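Local coordinates for imelysin-like protein (Psychrobacter arcticus, PDB 3PF0), which is of unknown function but belongs to the imelysin-like (peptidase M75) family and has been put forward as a putative metalloendopeptidase, at residues L77-L80 with A81-H84; E156-A159 with N160-A163; R99-W102 with L103-A106. All coordinates share one frame; numbering follows the deposited sequence. Where two conformers were deposited one is given.

Contact 1: residues L77-L80 with A81-H84; sequences LHDL and AQKH
D79 and K83 form an i to i+4 salt bridge on the last turns of helix 48-84 of this all-helical imelysin-like protein. K83 NZ lies 2.8 Å from D79 OD2, meeting that oxygen on its syn side and 20° out of the carboxylate plane, while D79 OD1 stays 3.8 Å from the same nitrogen; the ion pair is therefore one-pronged. Two torsions set it up: D79 swings CG beside its own carbonyl carbon, leading the carboxylate forward along the helix, and the lysine chain bends only at its last torsion (chi4 55°), which turns NZ onto the acid. Nearer the backbone, K83 CG lies 3.4 Å from D79 O.

The backbone supplies four regular helical bonds, A81 N to L77 O, Q82 N to H78 O, K83 N to D79 O and H84 N to L80 O; the last is the straightest. One residue back from the salt bridge, the extended Q82 chain brings its NE2 obliquely to the H78 ring, 3.4 Å from H78 NE2. The angle there is too poor for a hydrogen bond, and ring and amide planes stand 79° apart. The polar hold on this histidine is on its other nitrogen, ND1, which is bonded to M190 O of helix 183-214.

On the flank facing helix 92-112, L77 and L80 pack against that helix, L80 touching L98, whereas A81 turns to V189 and M190 of helix 183-214. H84 folds its ring back along the helix, so that L80 O sits over one face of the imidazole, 3.5 Å from H84 CD2.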
loop_
_atom_site.group_PDB
_atom_site.type_symbol
_atom_site.label_atom_id
_atom_site.label_comp_id
_atom_site.label_asym_id
_atom_site.label_seq_id
_atom_site.Cartn_x
_atom_site.Cartn_y
_atom_site.Cartn_z
ATOM N N LEU A 77 1.664 -5.283 -16.388
ATOM C CA LEU A 77 2.410 -4.090 -16.785
ATOM C C LEU A 77 3.615 -4.501 -17.622
ATOM O O LEU A 77 3.829 -3.925 -18.688
ATOM C CB LEU A 77 2.850 -3.233 -15.568
ATOM C CG LEU A 77 3.613 -1.913 -15.888
ATOM C CD1 LEU A 77 2.767 -0.949 -16.757
ATOM C CD2 LEU A 77 4.089 -1.225 -14.622
ATOM N N HIS A 78 4.383 -5.524 -17.153
ATOM C CA HIS A 78 5.546 -6.034 -17.871
ATOM C C HIS A 78 5.151 -6.534 -19.271
ATOM O O HIS A 78 5.793 -6.170 -20.254
ATOM C CB HIS A 78 6.274 -7.161 -17.091
ATOM C CG HIS A 78 7.393 -7.750 -17.895
ATOM N ND1 HIS A 78 8.648 -7.144 -17.937
ATOM C CD2 HIS A 78 7.370 -8.763 -18.794
ATOM C CE1 HIS A 78 9.356 -7.845 -18.812
ATOM N NE2 HIS A 78 8.631 -8.831 -19.352
ATOM N N ASP A 79 4.124 -7.376 -19.351
ATOM C CA ASP A 79 3.696 -7.979 -20.609
ATOM C C ASP A 79 3.231 -6.921 -21.622
ATOM O O ASP A 79 3.587 -7.037 -22.801
ATOM C CB ASP A 79 2.614 -9.029 -20.388
ATOM C CG ASP A 79 2.491 -9.958 -21.572
ATOM O OD1 ASP A 79 3.364 -10.825 -21.734
ATOM O OD2 ASP A 79 1.588 -9.748 -22.391
ATOM N N LEU A 80 2.497 -5.875 -21.156
ATOM C CA LEU A 80 2.049 -4.792 -22.028
ATOM C C LEU A 80 3.230 -3.996 -22.556
ATOM O O LEU A 80 3.268 -3.713 -23.760
ATOM C CB LEU A 80 1.038 -3.863 -21.332
ATOM C CG LEU A 80 -0.385 -4.396 -21.264
ATOM C CD1 LEU A 80 -1.269 -3.456 -20.486
ATOM C CD2 LEU A 80 -0.961 -4.645 -22.661
ATOM N N ALA A 81 4.219 -3.681 -21.674
ATOM C CA ALA A 81 5.454 -2.974 -22.034
ATOM C C ALA A 81 6.271 -3.807 -23.027
ATOM O O ALA A 81 6.725 -3.276 -24.030
ATOM C CB ALA A 81 6.279 -2.676 -20.782
ATOM N N GLN A 82 6.400 -5.121 -22.787
ATOM C CA GLN A 82 7.124 -6.021 -23.693
ATOM C C GLN A 82 6.470 -6.005 -25.097
ATOM O O GLN A 82 7.177 -6.013 -26.106
ATOM C CB GLN A 82 7.155 -7.447 -23.106
ATOM C CG GLN A 82 7.807 -8.496 -24.003
ATOM C CD GLN A 82 7.871 -9.837 -23.323
ATOM O OE1 GLN A 82 6.986 -10.684 -23.486
ATOM N NE2 GLN A 82 8.925 -10.058 -22.540
ATOM N N LYS A 83 5.135 -5.980 -25.151
ATOM C CA LYS A 83 4.401 -5.951 -26.414
ATOM C C LYS A 83 4.584 -4.604 -27.149
ATOM O O LYS A 83 5.012 -4.595 -28.308
ATOM C CB LYS A 83 2.908 -6.235 -26.181
ATOM C CG LYS A 83 2.604 -7.709 -26.025
ATOM C CD LYS A 83 1.163 -7.954 -25.586
ATOM C CE LYS A 83 0.776 -9.408 -25.774
ATOM N NZ LYS A 83 1.713 -10.342 -25.082
ATOM N N HIS A 84 4.297 -3.476 -26.469
ATOM C CA HIS A 84 4.364 -2.153 -27.098
ATOM C C HIS A 84 5.789 -1.702 -27.445
ATOM O O HIS A 84 5.964 -1.031 -28.459
ATOM C CB HIS A 84 3.660 -1.084 -26.237
ATOM C CG HIS A 84 2.187 -1.323 -26.043
ATOM N ND1 HIS A 84 1.408 -1.944 -27.022
ATOM C CD2 HIS A 84 1.393 -1.004 -24.995
ATOM C CE1 HIS A 84 0.184 -1.997 -26.526
ATOM N NE2 HIS A 84 0.120 -1.433 -25.316
#

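Contact 2: residues E156-A159 with N160-A163; sequences EQLA and NESA
L158 and E161 close a turn in the loop between helices 138-149 and 167-176: the backbone of 156-159 is coiled as in a helix, but its bonds join residues three apart, and from E161 onward the chain extends. A159 N reaches E156 O, N160 N makes a weak bond to Q157 O, and E161 N donates to L158 O over 2.9 Å. In this last bond the donor stands above the carbonyl plane, 71° out of it, with a C=O...N angle of only 109°, so it is not directed at a lone pair. L158 O also accepts from Q166 NE2.

E161 carries the side-chain part. Its CG lies beside its own backbone N, and a second bend at chi2 (-61°) folds the chain back over the turn. CG thereby comes 3.6 Å from Q157 O, while E161 CB lies 3.5 Å from L158 O. The carboxylate reaches the backbone through water: one molecule donates to Q157 O at 2.7 Å and to E161 OE2 at 2.9 Å. A second water donates to E161 O and, weakly, to A159 O. Beneath the turn, L158 is buried against L146 of helix 138-149 and S191 and A195 of helix 183-214, while A159 and N160 lie at the surface.

Chemically, this is an i to i+3 bonded turn to which a water adds a link from Q157 O to E161 OE2: Q157 O accepts a weak bond from N160 N and one from water, and the acidic side chain accepts from that same water.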
loop_
_atom_site.group_PDB
_atom_site.type_symbol
_atom_site.label_atom_id
_atom_site.label_comp_id
_atom_site.label_asym_id
_atom_site.label_seq_id
_atom_site.Cartn_x
_atom_site.Cartn_y
_atom_site.Cartn_z
ATOM N N GLU A 156 17.639 -8.208 -13.862
ATOM C CA GLU A 156 18.598 -8.762 -12.896
ATOM C C GLU A 156 19.628 -7.722 -12.471
ATOM O O GLU A 156 20.054 -7.724 -11.320
ATOM C CB GLU A 156 19.298 -10.011 -13.463
ATOM C CG GLU A 156 18.352 -11.145 -13.847
ATOM C CD GLU A 156 17.581 -10.992 -15.150
ATOM O OE1 GLU A 156 17.996 -10.177 -16.007
ATOM O OE2 GLU A 156 16.536 -11.664 -15.297
ATOM N N GLN A 157 19.984 -6.809 -13.375
ATOM C CA GLN A 157 20.952 -5.743 -13.110
ATOM C C GLN A 157 20.465 -4.755 -12.053
ATOM O O GLN A 157 21.288 -4.215 -11.324
ATOM C CB GLN A 157 21.279 -4.992 -14.397
ATOM C CG GLN A 157 22.361 -5.674 -15.227
ATOM C CD GLN A 157 22.729 -4.859 -16.438
ATOM O OE1 GLN A 157 21.885 -4.251 -17.102
ATOM N NE2 GLN A 157 24.007 -4.835 -16.751
ATOM N N LEU A 158 19.141 -4.544 -11.951
ATOM C CA LEU A 158 18.514 -3.637 -10.980
ATOM C C LEU A 158 18.696 -4.075 -9.522
ATOM O O LEU A 158 18.675 -3.213 -8.634
ATOM C CB LEU A 158 17.035 -3.487 -11.279
ATOM C CG LEU A 158 16.702 -2.596 -12.465
ATOM C CD1 LEU A 158 15.279 -2.761 -12.855
ATOM C CD2 LEU A 158 16.979 -1.122 -12.154
ATOM N N ALA A 159 18.927 -5.398 -9.278
ATOM C CA ALA A 159 19.168 -5.976 -7.952
ATOM C C ALA A 159 20.387 -5.343 -7.276
ATOM O O ALA A 159 20.413 -5.245 -6.040
ATOM C CB ALA A 159 19.368 -7.486 -8.061
ATOM N N ASN A 160 21.393 -4.923 -8.088
ATOM C CA ASN A 160 22.603 -4.291 -7.570
ATOM C C ASN A 160 22.490 -2.758 -7.638
ATOM O O ASN A 160 23.391 -2.050 -7.170
ATOM C CB ASN A 160 23.851 -4.798 -8.303
ATOM C CG ASN A 160 25.129 -4.607 -7.521
ATOM O OD1 ASN A 160 25.239 -4.987 -6.347
ATOM N ND2 ASN A 160 26.118 -3.999 -8.153
ATOM N N GLU A 161 21.375 -2.240 -8.185
ATOM C CA GLU A 161 21.145 -0.792 -8.231
ATOM C C GLU A 161 20.321 -0.403 -6.993
ATOM O O GLU A 161 19.648 -1.263 -6.410
ATOM C CB GLU A 161 20.451 -0.342 -9.539
ATOM C CG GLU A 161 21.238 -0.639 -10.806
ATOM C CD GLU A 161 22.601 0.015 -10.946
ATOM O OE1 GLU A 161 22.768 1.165 -10.480
ATOM O OE2 GLU A 161 23.496 -0.613 -11.555
ATOM N N SER A 162 20.371 0.874 -6.594
ATOM C CA SER A 162 19.632 1.339 -5.422
ATOM C C SER A 162 18.111 1.214 -5.606
ATOM O O SER A 162 17.606 1.209 -6.731
ATOM C CB SER A 162 20.010 2.773 -5.070
ATOM O OG SER A 162 19.701 3.698 -6.096
ATOM N N ALA A 163 17.398 1.054 -4.481
ATOM C CA ALA A 163 15.947 0.909 -4.402
ATOM C C ALA A 163 15.213 2.155 -4.946
ATOM O O ALA A 163 14.109 2.055 -5.476
ATOM C CB ALA A 163 15.558 0.660 -2.955
HETATM O O HOH W 1 23.872 -3.519 -11.821
HETATM O O HOH W 2 21.058 -2.367 -4.359
#

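Contact 3: residues R99-W102 with L103-A106; sequences RDQW and LVLA
W102 and A106 meet because the tryptophan's first torsion (chi1 170°) places CG beside its own carbonyl carbon and a chi2 of 83° stands the indole across the following turn of helix 92-112. The methyl group of A106, one turn on, then lies over one face of the six-membered ring: A106 CB is 4.0 Å from its centroid and 14° off the ring normal, a CH-pi contact. It sits away from the ring centre, on the CZ2 side, and CZ2 of W102 is the nearest ring atom to A106 CB, at 3.9 Å. The same fold of the side chain brings W102 CE3 to 3.3 Å from L103 N and 4.2 Å from L103 CB.

Underneath, the main chain is regular alpha helix. L103, V104 and L105 donate to the carbonyls of R99, D100 and Q101. The A106 N to W102 O bond is the shortest of the four, at 2.8 Å, and lies in the carbonyl plane, tying together the two residues that make the CH-pi contact.

Around the helix from the indole, Q101 is bent at chi2, and its amide passes obliquely beside V104, with Q101 OE1 3.8 Å from V104 CB. V104 CG2 also rests on D100 O, at 3.5 Å.

The polar ends lead outward: Q101 NE2 bonds to Q73 O of helix 48-84, W102 NE1 to I168 O and R99 NE to L175 O, the last two on helix 167-176. The W102-A106 pair is thus i to i+4 packing on one face of helix 92-112, which lies among three others: W102 packs against L171, E172 and L175 of helix 167-176, L103 and A106 meet I271 of helix 268-283, and L105 lies against helix 48-84.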
loop_
_atom_site.group_PDB
_atom_site.type_symbol
_atom_site.label_atom_id
_atom_site.label_comp_id
_atom_site.label_asym_id
_atom_site.label_seq_id
_atom_site.Cartn_x
_atom_site.Cartn_y
_atom_site.Cartn_z
ATOM N N ARG A 99 0.497 3.745 -18.644
ATOM C CA ARG A 99 0.257 4.660 -17.520
ATOM C C ARG A 99 -0.958 4.213 -16.695
ATOM O O ARG A 99 -0.900 4.235 -15.469
ATOM C CB ARG A 99 0.058 6.092 -18.025
ATOM C CG ARG A 99 1.356 6.737 -18.485
ATOM C CD ARG A 99 1.071 8.097 -19.071
ATOM N NE ARG A 99 2.297 8.787 -19.468
ATOM C CZ ARG A 99 2.329 10.028 -19.939
ATOM N NH1 ARG A 99 1.209 10.724 -20.068
ATOM N NH2 ARG A 99 3.485 10.588 -20.270
ATOM N N ASP A 100 -2.035 3.780 -17.372
ATOM C CA ASP A 100 -3.251 3.293 -16.727
ATOM C C ASP A 100 -2.976 2.026 -15.931
ATOM O O ASP A 100 -3.440 1.921 -14.802
ATOM C CB ASP A 100 -4.355 3.034 -17.768
ATOM C CG ASP A 100 -4.905 4.289 -18.422
ATOM O OD1 ASP A 100 -4.566 5.403 -17.957
ATOM O OD2 ASP A 100 -5.647 4.157 -19.418
ATOM N N GLN A 101 -2.211 1.078 -16.512
ATOM C CA GLN A 101 -1.851 -0.180 -15.865
ATOM C C GLN A 101 -0.882 0.079 -14.689
ATOM O O GLN A 101 -0.963 -0.621 -13.678
ATOM C CB GLN A 101 -1.270 -1.185 -16.878
ATOM C CG GLN A 101 -1.032 -2.608 -16.341
ATOM C CD GLN A 101 -2.148 -3.171 -15.478
ATOM O OE1 GLN A 101 -3.340 -2.961 -15.717
ATOM N NE2 GLN A 101 -1.784 -3.915 -14.455
ATOM N N TRP A 102 -0.021 1.102 -14.783
ATOM C CA TRP A 102 0.863 1.442 -13.656
ATOM C C TRP A 102 -0.005 1.799 -12.435
ATOM O O TRP A 102 0.289 1.330 -11.341
ATOM C CB TRP A 102 1.845 2.583 -14.003
ATOM C CG TRP A 102 2.579 3.105 -12.795
ATOM C CD1 TRP A 102 3.706 2.576 -12.229
ATOM C CD2 TRP A 102 2.118 4.125 -11.890
ATOM N NE1 TRP A 102 4.010 3.249 -11.063
ATOM C CE2 TRP A 102 3.035 4.183 -10.818
ATOM C CE3 TRP A 102 1.022 5.008 -11.890
ATOM C CZ2 TRP A 102 2.887 5.084 -9.758
ATOM C CZ3 TRP A 102 0.873 5.891 -10.835
ATOM C CH2 TRP A 102 1.820 5.953 -9.806
ATOM N N LEU A 103 -1.088 2.616 -12.638
ATOM C CA LEU A 103 -1.992 3.044 -11.562
ATOM C C LEU A 103 -2.692 1.841 -10.913
ATOM O O LEU A 103 -2.794 1.816 -9.686
ATOM C CB LEU A 103 -3.029 4.073 -12.066
ATOM C CG LEU A 103 -4.025 4.670 -11.033
ATOM C CD1 LEU A 103 -3.309 5.208 -9.779
ATOM C CD2 LEU A 103 -4.894 5.751 -11.670
ATOM N N VAL A 104 -3.175 0.864 -11.732
ATOM C CA VAL A 104 -3.821 -0.377 -11.258
ATOM C C VAL A 104 -2.836 -1.098 -10.311
ATOM O O VAL A 104 -3.219 -1.501 -9.207
ATOM C CB VAL A 104 -4.293 -1.286 -12.439
ATOM C CG1 VAL A 104 -4.835 -2.632 -11.946
ATOM C CG2 VAL A 104 -5.329 -0.580 -13.326
ATOM N N LEU A 105 -1.559 -1.206 -10.729
ATOM C CA LEU A 105 -0.479 -1.801 -9.946
ATOM C C LEU A 105 -0.181 -0.987 -8.672
ATOM O O LEU A 105 0.023 -1.586 -7.614
ATOM C CB LEU A 105 0.800 -1.961 -10.804
ATOM C CG LEU A 105 2.131 -2.201 -10.059
ATOM C CD1 LEU A 105 2.131 -3.543 -9.301
ATOM C CD2 LEU A 105 3.286 -2.105 -10.997
ATOM N N ALA A 106 -0.124 0.351 -8.772
ATOM C CA ALA A 106 0.158 1.212 -7.607
ATOM C C ALA A 106 -0.957 1.089 -6.570
ATOM O O ALA A 106 -0.668 1.037 -5.379
ATOM C CB ALA A 106 0.333 2.662 -8.038
#

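Contacts 1 and 3 belong to consecutive helices, 48-84 and 92-112, and pack directly: their centres are 12 Å apart, L77 CA is 3.8 Å from Q101 CG, and L77 CD2 is 3.8 Å from L105 CD2. L77 CD1 also comes within 4.0 Å of W102 N, so one leucine spans successive turns of the neighbouring helix. Contact 2 is separate, its nearest atoms about 9 Å from contact 1 and about 12 Å from contact 3. Helix 183-214 bridges the first gap, touching H78 and A81 from contact 1 and L158 from contact 2. Just beyond contact 1, the C85-C186 disulfide joins the end of helix 48-84 covalently to that same helix.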